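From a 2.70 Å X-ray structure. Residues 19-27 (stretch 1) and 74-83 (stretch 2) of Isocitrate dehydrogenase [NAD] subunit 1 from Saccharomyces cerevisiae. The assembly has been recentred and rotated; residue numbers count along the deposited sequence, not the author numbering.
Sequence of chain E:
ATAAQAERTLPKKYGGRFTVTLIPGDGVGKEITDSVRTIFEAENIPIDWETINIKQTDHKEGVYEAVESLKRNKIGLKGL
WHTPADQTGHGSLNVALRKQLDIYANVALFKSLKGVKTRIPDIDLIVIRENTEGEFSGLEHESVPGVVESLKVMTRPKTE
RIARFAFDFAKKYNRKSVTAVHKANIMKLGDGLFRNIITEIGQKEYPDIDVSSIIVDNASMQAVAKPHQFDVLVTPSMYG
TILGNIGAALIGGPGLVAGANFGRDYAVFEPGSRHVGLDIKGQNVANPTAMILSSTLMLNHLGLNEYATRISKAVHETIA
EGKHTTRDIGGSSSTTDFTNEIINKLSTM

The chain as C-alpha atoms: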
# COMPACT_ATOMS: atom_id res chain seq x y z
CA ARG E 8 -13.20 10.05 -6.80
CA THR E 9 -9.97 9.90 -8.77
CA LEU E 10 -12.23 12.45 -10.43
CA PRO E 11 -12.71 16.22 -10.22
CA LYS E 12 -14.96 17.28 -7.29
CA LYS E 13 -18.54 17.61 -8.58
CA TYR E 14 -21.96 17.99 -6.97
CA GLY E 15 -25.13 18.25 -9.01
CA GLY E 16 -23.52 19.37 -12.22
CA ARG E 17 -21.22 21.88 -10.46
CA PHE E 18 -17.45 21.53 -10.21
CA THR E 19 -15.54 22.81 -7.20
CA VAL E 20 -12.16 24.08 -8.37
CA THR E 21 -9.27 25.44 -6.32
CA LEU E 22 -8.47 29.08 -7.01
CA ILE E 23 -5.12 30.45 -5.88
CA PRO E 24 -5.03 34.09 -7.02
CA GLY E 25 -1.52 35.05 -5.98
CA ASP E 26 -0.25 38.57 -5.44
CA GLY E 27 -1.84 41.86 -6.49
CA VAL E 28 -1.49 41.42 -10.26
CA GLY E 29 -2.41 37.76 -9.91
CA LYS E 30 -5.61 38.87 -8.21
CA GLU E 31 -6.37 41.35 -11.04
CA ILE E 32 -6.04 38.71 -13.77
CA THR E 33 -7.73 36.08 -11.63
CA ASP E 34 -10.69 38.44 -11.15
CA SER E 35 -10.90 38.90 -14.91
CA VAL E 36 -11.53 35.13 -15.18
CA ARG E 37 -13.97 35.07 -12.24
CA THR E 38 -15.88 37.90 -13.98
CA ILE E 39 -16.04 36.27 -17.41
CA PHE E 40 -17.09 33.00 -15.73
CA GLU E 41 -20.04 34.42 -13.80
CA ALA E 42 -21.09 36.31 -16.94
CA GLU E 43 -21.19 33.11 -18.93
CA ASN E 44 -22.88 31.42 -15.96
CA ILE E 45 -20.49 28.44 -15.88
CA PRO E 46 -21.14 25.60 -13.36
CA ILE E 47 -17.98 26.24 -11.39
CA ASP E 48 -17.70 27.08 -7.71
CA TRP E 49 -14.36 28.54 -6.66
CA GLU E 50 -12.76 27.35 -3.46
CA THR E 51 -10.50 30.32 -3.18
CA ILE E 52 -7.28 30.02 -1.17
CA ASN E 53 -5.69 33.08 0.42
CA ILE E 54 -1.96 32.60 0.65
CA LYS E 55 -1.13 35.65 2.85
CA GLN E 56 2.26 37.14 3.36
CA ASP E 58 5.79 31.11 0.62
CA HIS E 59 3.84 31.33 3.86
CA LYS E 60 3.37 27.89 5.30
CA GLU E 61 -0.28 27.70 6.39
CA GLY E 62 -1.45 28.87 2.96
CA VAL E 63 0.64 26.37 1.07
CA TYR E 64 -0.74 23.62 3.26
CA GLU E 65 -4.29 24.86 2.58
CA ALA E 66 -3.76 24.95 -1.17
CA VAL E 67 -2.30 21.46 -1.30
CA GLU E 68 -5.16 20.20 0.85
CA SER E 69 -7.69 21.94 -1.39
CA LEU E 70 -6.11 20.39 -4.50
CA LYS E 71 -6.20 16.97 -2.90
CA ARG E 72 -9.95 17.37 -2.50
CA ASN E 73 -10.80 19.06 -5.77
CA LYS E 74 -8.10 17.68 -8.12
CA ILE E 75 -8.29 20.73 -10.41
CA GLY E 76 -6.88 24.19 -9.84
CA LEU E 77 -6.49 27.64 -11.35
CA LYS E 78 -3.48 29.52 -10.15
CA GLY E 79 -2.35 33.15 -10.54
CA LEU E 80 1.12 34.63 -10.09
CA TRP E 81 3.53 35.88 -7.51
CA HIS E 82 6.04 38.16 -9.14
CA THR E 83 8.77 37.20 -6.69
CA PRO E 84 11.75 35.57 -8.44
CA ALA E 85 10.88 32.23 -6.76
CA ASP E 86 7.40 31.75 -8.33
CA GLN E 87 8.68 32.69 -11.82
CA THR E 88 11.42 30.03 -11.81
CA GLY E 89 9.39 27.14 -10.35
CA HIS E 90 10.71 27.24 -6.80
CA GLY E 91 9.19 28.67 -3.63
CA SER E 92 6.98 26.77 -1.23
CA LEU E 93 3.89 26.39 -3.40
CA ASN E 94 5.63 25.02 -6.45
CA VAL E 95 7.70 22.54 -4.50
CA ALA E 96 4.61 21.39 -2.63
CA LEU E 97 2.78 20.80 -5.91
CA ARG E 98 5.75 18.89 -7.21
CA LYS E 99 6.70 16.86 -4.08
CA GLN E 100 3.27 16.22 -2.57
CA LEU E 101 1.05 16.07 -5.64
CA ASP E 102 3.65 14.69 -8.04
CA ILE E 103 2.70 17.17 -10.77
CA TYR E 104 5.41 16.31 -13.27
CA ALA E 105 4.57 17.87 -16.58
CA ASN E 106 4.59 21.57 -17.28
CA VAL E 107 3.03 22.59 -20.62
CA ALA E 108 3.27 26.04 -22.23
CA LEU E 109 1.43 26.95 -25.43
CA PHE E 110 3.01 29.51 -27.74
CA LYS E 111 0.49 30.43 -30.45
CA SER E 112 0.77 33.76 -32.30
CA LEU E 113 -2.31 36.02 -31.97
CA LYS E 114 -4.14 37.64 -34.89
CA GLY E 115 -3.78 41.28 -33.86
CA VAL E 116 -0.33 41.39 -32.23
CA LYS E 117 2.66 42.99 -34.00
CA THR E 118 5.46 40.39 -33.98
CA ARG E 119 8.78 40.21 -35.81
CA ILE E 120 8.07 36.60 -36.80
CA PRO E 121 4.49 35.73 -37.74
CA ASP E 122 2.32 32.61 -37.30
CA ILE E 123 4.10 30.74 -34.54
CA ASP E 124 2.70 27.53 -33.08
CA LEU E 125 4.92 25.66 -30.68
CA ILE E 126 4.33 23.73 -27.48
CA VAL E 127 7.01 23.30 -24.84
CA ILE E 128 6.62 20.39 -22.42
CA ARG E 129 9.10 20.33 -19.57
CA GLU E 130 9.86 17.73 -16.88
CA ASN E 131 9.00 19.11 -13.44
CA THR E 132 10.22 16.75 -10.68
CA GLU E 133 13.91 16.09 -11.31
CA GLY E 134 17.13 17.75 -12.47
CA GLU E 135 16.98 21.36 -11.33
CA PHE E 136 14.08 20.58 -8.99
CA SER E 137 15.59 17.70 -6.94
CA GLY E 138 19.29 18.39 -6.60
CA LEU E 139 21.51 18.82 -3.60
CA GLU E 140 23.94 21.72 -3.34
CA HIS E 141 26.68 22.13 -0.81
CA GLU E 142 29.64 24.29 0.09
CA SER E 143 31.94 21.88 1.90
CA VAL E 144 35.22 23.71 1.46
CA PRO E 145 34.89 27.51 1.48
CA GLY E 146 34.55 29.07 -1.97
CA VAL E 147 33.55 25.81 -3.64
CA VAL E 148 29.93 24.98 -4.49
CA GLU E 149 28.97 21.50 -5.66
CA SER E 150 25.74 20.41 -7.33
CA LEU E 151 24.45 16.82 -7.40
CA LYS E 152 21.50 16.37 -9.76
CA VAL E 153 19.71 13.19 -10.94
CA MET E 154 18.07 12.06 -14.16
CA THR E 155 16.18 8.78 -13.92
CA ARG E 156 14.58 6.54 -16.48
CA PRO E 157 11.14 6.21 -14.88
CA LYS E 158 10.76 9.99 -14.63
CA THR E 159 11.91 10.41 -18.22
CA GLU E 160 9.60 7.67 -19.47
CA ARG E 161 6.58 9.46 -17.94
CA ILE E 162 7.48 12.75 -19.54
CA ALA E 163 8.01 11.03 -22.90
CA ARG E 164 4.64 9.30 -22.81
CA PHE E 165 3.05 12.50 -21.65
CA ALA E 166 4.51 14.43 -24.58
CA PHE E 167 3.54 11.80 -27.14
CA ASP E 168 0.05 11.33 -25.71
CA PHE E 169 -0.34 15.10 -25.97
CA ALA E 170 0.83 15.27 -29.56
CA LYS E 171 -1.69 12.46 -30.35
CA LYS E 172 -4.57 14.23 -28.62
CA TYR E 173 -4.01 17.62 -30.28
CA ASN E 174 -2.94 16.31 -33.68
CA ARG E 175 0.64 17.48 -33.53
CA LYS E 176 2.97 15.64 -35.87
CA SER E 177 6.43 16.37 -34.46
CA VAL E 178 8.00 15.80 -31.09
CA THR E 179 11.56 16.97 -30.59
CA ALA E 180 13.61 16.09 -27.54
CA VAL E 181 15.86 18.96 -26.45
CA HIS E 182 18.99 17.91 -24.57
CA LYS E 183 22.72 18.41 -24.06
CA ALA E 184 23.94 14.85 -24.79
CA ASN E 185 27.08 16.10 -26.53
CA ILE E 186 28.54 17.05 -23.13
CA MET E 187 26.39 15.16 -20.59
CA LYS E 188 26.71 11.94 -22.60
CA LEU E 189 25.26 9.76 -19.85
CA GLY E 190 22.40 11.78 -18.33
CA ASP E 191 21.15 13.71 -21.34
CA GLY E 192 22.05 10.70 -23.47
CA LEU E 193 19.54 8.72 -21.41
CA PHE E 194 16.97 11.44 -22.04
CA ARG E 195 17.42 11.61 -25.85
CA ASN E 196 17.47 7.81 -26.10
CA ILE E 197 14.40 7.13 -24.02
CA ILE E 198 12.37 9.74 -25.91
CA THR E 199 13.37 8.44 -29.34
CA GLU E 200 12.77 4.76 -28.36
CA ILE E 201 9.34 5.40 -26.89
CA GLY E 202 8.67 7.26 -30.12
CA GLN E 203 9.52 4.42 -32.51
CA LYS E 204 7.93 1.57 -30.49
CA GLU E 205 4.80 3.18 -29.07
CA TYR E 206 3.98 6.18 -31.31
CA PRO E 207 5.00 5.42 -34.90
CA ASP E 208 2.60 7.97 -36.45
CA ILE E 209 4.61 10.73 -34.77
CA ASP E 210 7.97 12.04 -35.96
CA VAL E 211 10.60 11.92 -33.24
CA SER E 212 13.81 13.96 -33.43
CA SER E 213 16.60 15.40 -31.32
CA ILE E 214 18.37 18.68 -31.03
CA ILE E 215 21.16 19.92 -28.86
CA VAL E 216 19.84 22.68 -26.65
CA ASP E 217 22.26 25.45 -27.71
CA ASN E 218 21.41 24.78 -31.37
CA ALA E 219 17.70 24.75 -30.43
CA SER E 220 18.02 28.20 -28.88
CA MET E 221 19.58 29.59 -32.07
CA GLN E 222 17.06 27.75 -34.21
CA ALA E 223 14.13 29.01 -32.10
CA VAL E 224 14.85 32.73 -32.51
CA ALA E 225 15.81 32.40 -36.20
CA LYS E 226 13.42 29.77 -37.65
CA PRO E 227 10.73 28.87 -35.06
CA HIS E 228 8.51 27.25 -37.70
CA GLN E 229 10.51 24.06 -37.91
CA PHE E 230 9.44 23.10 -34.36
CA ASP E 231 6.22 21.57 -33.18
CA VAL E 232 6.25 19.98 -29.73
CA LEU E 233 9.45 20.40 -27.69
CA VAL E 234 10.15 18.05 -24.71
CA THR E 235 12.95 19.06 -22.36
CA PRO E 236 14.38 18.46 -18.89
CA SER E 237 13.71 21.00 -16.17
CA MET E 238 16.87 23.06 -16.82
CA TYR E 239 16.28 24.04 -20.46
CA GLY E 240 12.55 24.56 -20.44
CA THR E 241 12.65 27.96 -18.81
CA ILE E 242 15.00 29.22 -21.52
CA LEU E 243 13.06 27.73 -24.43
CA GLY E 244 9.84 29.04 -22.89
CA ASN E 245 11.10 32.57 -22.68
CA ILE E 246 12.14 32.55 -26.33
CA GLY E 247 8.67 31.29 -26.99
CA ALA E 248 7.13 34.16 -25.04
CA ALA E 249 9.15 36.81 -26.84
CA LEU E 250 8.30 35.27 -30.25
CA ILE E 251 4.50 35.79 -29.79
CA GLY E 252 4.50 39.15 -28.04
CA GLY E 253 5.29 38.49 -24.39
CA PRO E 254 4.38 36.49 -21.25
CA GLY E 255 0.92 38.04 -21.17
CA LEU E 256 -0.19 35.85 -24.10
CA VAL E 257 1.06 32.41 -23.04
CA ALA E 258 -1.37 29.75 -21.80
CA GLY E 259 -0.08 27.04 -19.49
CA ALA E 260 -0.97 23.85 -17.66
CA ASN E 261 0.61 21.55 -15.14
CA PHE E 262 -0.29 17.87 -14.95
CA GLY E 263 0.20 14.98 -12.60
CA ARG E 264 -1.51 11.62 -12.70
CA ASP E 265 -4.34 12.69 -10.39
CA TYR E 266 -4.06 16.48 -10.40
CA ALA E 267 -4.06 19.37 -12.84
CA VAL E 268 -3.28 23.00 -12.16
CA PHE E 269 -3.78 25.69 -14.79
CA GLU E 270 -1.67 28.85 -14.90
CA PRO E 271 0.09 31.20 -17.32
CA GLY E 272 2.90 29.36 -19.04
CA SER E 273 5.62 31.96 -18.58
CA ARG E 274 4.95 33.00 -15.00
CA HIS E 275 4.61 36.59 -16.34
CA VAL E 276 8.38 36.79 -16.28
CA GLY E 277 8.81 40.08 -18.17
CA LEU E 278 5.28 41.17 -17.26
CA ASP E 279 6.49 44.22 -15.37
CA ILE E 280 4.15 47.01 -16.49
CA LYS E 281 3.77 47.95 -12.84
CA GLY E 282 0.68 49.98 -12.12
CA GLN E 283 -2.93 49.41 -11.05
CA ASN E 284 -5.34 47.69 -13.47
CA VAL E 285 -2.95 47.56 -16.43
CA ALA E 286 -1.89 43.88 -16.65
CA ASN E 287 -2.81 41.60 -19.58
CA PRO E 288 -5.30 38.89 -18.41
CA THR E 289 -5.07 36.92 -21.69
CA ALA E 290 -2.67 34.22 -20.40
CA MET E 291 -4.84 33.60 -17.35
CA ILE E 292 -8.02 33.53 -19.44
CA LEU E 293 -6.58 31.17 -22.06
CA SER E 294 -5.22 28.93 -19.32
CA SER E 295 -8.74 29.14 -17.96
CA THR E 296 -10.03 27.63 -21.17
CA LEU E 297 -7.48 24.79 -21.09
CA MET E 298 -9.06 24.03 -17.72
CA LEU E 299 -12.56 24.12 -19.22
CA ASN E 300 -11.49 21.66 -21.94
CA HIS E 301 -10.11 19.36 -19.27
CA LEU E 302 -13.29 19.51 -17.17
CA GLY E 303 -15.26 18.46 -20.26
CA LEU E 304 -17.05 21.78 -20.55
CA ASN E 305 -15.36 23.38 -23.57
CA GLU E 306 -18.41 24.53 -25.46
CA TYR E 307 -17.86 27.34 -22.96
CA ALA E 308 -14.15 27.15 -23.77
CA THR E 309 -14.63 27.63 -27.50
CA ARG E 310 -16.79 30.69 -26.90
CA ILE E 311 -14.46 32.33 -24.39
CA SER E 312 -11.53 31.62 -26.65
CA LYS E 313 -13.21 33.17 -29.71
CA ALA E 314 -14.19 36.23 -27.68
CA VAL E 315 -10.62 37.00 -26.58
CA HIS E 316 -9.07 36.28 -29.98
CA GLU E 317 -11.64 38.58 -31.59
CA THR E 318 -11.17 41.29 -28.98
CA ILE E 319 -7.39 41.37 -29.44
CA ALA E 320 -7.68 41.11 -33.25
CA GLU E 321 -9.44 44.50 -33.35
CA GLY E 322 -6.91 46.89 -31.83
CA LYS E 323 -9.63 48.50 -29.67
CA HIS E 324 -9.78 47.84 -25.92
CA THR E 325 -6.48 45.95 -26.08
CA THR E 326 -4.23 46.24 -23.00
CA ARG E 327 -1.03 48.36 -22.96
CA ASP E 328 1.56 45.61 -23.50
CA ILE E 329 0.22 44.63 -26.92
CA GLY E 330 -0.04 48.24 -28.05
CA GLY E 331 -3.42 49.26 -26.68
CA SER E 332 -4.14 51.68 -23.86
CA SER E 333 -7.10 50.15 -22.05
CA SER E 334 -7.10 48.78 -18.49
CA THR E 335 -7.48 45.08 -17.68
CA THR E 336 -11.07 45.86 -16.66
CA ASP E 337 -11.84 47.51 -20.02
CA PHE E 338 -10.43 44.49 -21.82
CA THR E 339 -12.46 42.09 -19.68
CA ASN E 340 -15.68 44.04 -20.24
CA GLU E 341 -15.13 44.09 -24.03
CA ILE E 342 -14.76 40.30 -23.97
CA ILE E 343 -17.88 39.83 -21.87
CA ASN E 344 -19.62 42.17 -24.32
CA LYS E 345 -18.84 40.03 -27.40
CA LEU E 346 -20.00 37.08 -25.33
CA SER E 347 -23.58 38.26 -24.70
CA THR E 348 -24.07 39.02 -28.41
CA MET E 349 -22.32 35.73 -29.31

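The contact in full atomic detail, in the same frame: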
# COMPACT_ATOMS: atom_id res chain seq x y z
N THR E 19 -16.27 21.97 -8.13
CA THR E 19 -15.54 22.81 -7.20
C THR E 19 -14.08 22.84 -7.63
O THR E 19 -13.42 21.82 -7.60
CB THR E 19 -15.59 22.26 -5.77
OG1 THR E 19 -16.95 22.17 -5.37
CG2 THR E 19 -14.86 23.19 -4.83
N VAL E 20 -13.58 23.99 -8.07
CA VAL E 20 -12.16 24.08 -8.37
C VAL E 20 -11.37 25.04 -7.47
O VAL E 20 -11.84 26.10 -7.09
CB VAL E 20 -11.86 24.32 -9.87
CG1 VAL E 20 -13.14 24.15 -10.69
CG2 VAL E 20 -11.20 25.65 -10.08
N THR E 21 -10.17 24.62 -7.11
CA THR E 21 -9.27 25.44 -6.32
C THR E 21 -8.85 26.69 -7.09
O THR E 21 -8.50 26.62 -8.29
CB THR E 21 -8.04 24.63 -5.86
OG1 THR E 21 -8.48 23.53 -5.07
CG2 THR E 21 -7.09 25.46 -5.00
N LEU E 22 -8.92 27.83 -6.42
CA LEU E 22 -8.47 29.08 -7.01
C LEU E 22 -7.41 29.69 -6.11
O LEU E 22 -7.67 29.96 -4.93
CB LEU E 22 -9.63 30.06 -7.17
CG LEU E 22 -9.27 31.33 -7.94
CD1 LEU E 22 -8.67 30.95 -9.25
CD2 LEU E 22 -10.48 32.11 -8.18
N ILE E 23 -6.21 29.87 -6.64
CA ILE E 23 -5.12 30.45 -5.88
C ILE E 23 -4.68 31.70 -6.64
O ILE E 23 -3.92 31.60 -7.60
CB ILE E 23 -3.92 29.49 -5.81
CG1 ILE E 23 -4.30 28.19 -5.13
CG2 ILE E 23 -2.76 30.12 -5.08
CD1 ILE E 23 -3.33 27.04 -5.41
N PRO E 24 -5.16 32.88 -6.20
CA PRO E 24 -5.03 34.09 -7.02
C PRO E 24 -3.61 34.63 -7.07
O PRO E 24 -3.17 35.10 -8.09
CB PRO E 24 -5.97 35.08 -6.33
CG PRO E 24 -6.79 34.24 -5.38
CD PRO E 24 -5.88 33.16 -4.96
N GLY E 25 -2.88 34.55 -5.97
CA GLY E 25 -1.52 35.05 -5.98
C GLY E 25 -1.40 36.44 -5.40
O GLY E 25 -2.12 36.79 -4.47
N ASP E 26 -0.48 37.22 -5.94
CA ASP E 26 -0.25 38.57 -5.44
C ASP E 26 -1.27 39.55 -6.02
O ASP E 26 -2.34 39.14 -6.46
CB ASP E 26 1.21 39.02 -5.67
CG ASP E 26 1.54 39.29 -7.14
OD1 ASP E 26 2.74 39.52 -7.43
OD2 ASP E 26 0.63 39.29 -8.00
N GLY E 27 -0.95 40.83 -5.99
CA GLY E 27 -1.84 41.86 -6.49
C GLY E 27 -2.22 41.75 -7.95
O GLY E 27 -3.41 41.81 -8.26
N LYS E 74 -8.86 18.25 -6.99
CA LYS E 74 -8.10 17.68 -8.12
C LYS E 74 -7.75 18.65 -9.25
O LYS E 74 -6.86 18.39 -10.02
CB LYS E 74 -8.79 16.44 -8.73
CG LYS E 74 -9.30 15.42 -7.72
CD LYS E 74 -8.21 14.91 -6.85
CE LYS E 74 -8.60 13.61 -6.18
NZ LYS E 74 -9.78 13.83 -5.29
N ILE E 75 -8.49 19.75 -9.36
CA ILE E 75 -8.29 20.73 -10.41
C ILE E 75 -8.08 22.11 -9.81
O ILE E 75 -8.76 22.51 -8.85
CB ILE E 75 -9.51 20.77 -11.36
CG1 ILE E 75 -9.74 19.39 -11.93
CG2 ILE E 75 -9.22 21.67 -12.54
CD1 ILE E 75 -8.53 18.87 -12.73
N GLY E 76 -7.15 22.87 -10.37
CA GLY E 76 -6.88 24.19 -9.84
C GLY E 76 -6.55 25.25 -10.87
O GLY E 76 -6.06 24.96 -11.95
N LEU E 77 -6.84 26.49 -10.52
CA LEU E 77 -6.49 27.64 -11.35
C LEU E 77 -5.63 28.52 -10.47
O LEU E 77 -6.02 28.87 -9.36
CB LEU E 77 -7.73 28.40 -11.82
CG LEU E 77 -7.69 29.02 -13.23
CD1 LEU E 77 -8.41 30.33 -13.24
CD2 LEU E 77 -6.31 29.25 -13.68
N LYS E 78 -4.47 28.87 -10.97
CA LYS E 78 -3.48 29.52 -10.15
C LYS E 78 -2.97 30.80 -10.82
O LYS E 78 -2.63 30.78 -12.00
CB LYS E 78 -2.36 28.53 -9.86
CG LYS E 78 -1.05 29.12 -9.44
CD LYS E 78 -0.20 28.05 -8.79
CE LYS E 78 1.30 28.24 -9.09
NZ LYS E 78 1.76 29.66 -8.97
N GLY E 79 -2.93 31.90 -10.07
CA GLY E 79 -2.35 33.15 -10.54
C GLY E 79 -0.84 33.25 -10.34
O GLY E 79 -0.15 32.23 -10.30
N LEU E 80 -0.32 34.46 -10.21
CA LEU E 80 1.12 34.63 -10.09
C LEU E 80 1.53 35.31 -8.80
O LEU E 80 0.79 36.12 -8.27
CB LEU E 80 1.68 35.46 -11.23
CG LEU E 80 1.67 34.90 -12.64
CD1 LEU E 80 1.77 33.37 -12.57
CD2 LEU E 80 0.42 35.37 -13.35
N TRP E 81 2.72 34.97 -8.32
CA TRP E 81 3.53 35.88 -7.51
C TRP E 81 4.70 36.34 -8.36
O TRP E 81 5.37 35.53 -9.02
CB TRP E 81 4.07 35.20 -6.28
CG TRP E 81 3.06 35.06 -5.25
CD1 TRP E 81 2.82 35.90 -4.21
CD2 TRP E 81 2.10 34.01 -5.16
NE1 TRP E 81 1.77 35.44 -3.46
CE2 TRP E 81 1.31 34.28 -4.03
CE3 TRP E 81 1.85 32.86 -5.92
CZ2 TRP E 81 0.28 33.44 -3.63
CZ3 TRP E 81 0.82 32.03 -5.53
CH2 TRP E 81 0.04 32.32 -4.39
N HIS E 82 4.94 37.64 -8.36
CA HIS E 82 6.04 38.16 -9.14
C HIS E 82 7.32 38.34 -8.31
O HIS E 82 8.12 39.24 -8.56
CB HIS E 82 5.62 39.41 -9.90
CG HIS E 82 4.46 39.18 -10.82
ND1 HIS E 82 3.18 38.96 -10.36
CD2 HIS E 82 4.39 39.10 -12.17
CE1 HIS E 82 2.37 38.78 -11.38
NE2 HIS E 82 3.08 38.86 -12.49
N THR E 83 7.48 37.45 -7.33
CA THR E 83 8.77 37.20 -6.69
C THR E 83 9.60 36.33 -7.64
O THR E 83 9.04 35.64 -8.49
CB THR E 83 8.61 36.48 -5.30
OG1 THR E 83 8.12 35.14 -5.48
CG2 THR E 83 7.65 37.26 -4.40

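Neighbouring parallel strands satisfy each other's backbone polar groups by alternation: one residue gives its N and O to the partner strand, and the next turns its own pair outward. The two strands here, their axes 2° apart, follow this rule closely. Thr21 N donates to Ile75 O (3.1 Å), and Thr21 O accepts from Leu77 N (2.8 Å). Leu77 O then receives Ile23 N at 2.9 Å, while Ile23 O takes Gly79 N at 2.7 Å, the last two bonds nearly straight. Between these rungs the carbonyls also draw in CA-H groups, as where Gly76 CA lies 3.3 Å from Thr21 O and Lys78 CA the same distance from Ile23 O.

Beyond Ile23 the ladder loosens. Pro24, with no amide hydrogen, loses nothing toward stretch 2, since its N faces away; its O sits 3.2 Å from Gly79 CA, a spot where a beta carbon on Gly79 would collide with that oxygen. Order returns at Asp26, whose N donates to Leu80 O (2.9 Å). A beta carbon on Gly25 would clash with this same Leu80 O, and the backbone angles of Gly25 themselves call for glycine. Its bare CA instead rests over the face of Trp81, 3.4 Å from the centroid of the six-membered ring, a CH-pi contact. At the edge of that ring, Trp81 CH2 meets Ile23 CG2 at 3.6 Å. Leu22 and Leu77 pair on one face of the sheet, with Leu22 CD1 3.7 Å from Leu77 CB.

The side-chain hydrogen bonds between the stretches gather at the end. Asp26 OD1 accepts from both His82 N and His82 ND1, each at 3.0 Å, so a single carboxylate oxygen holds backbone and imidazole together, although His82 is poorly ordered. The Asp26 side chain also caps the helix that follows. Lys78, its side-chain end leading away from stretch 1, has its NZ hydrogen-bonded elsewhere in the structure, and Lys78 NZ makes one weak bond to Gly79 O (3.5 Å).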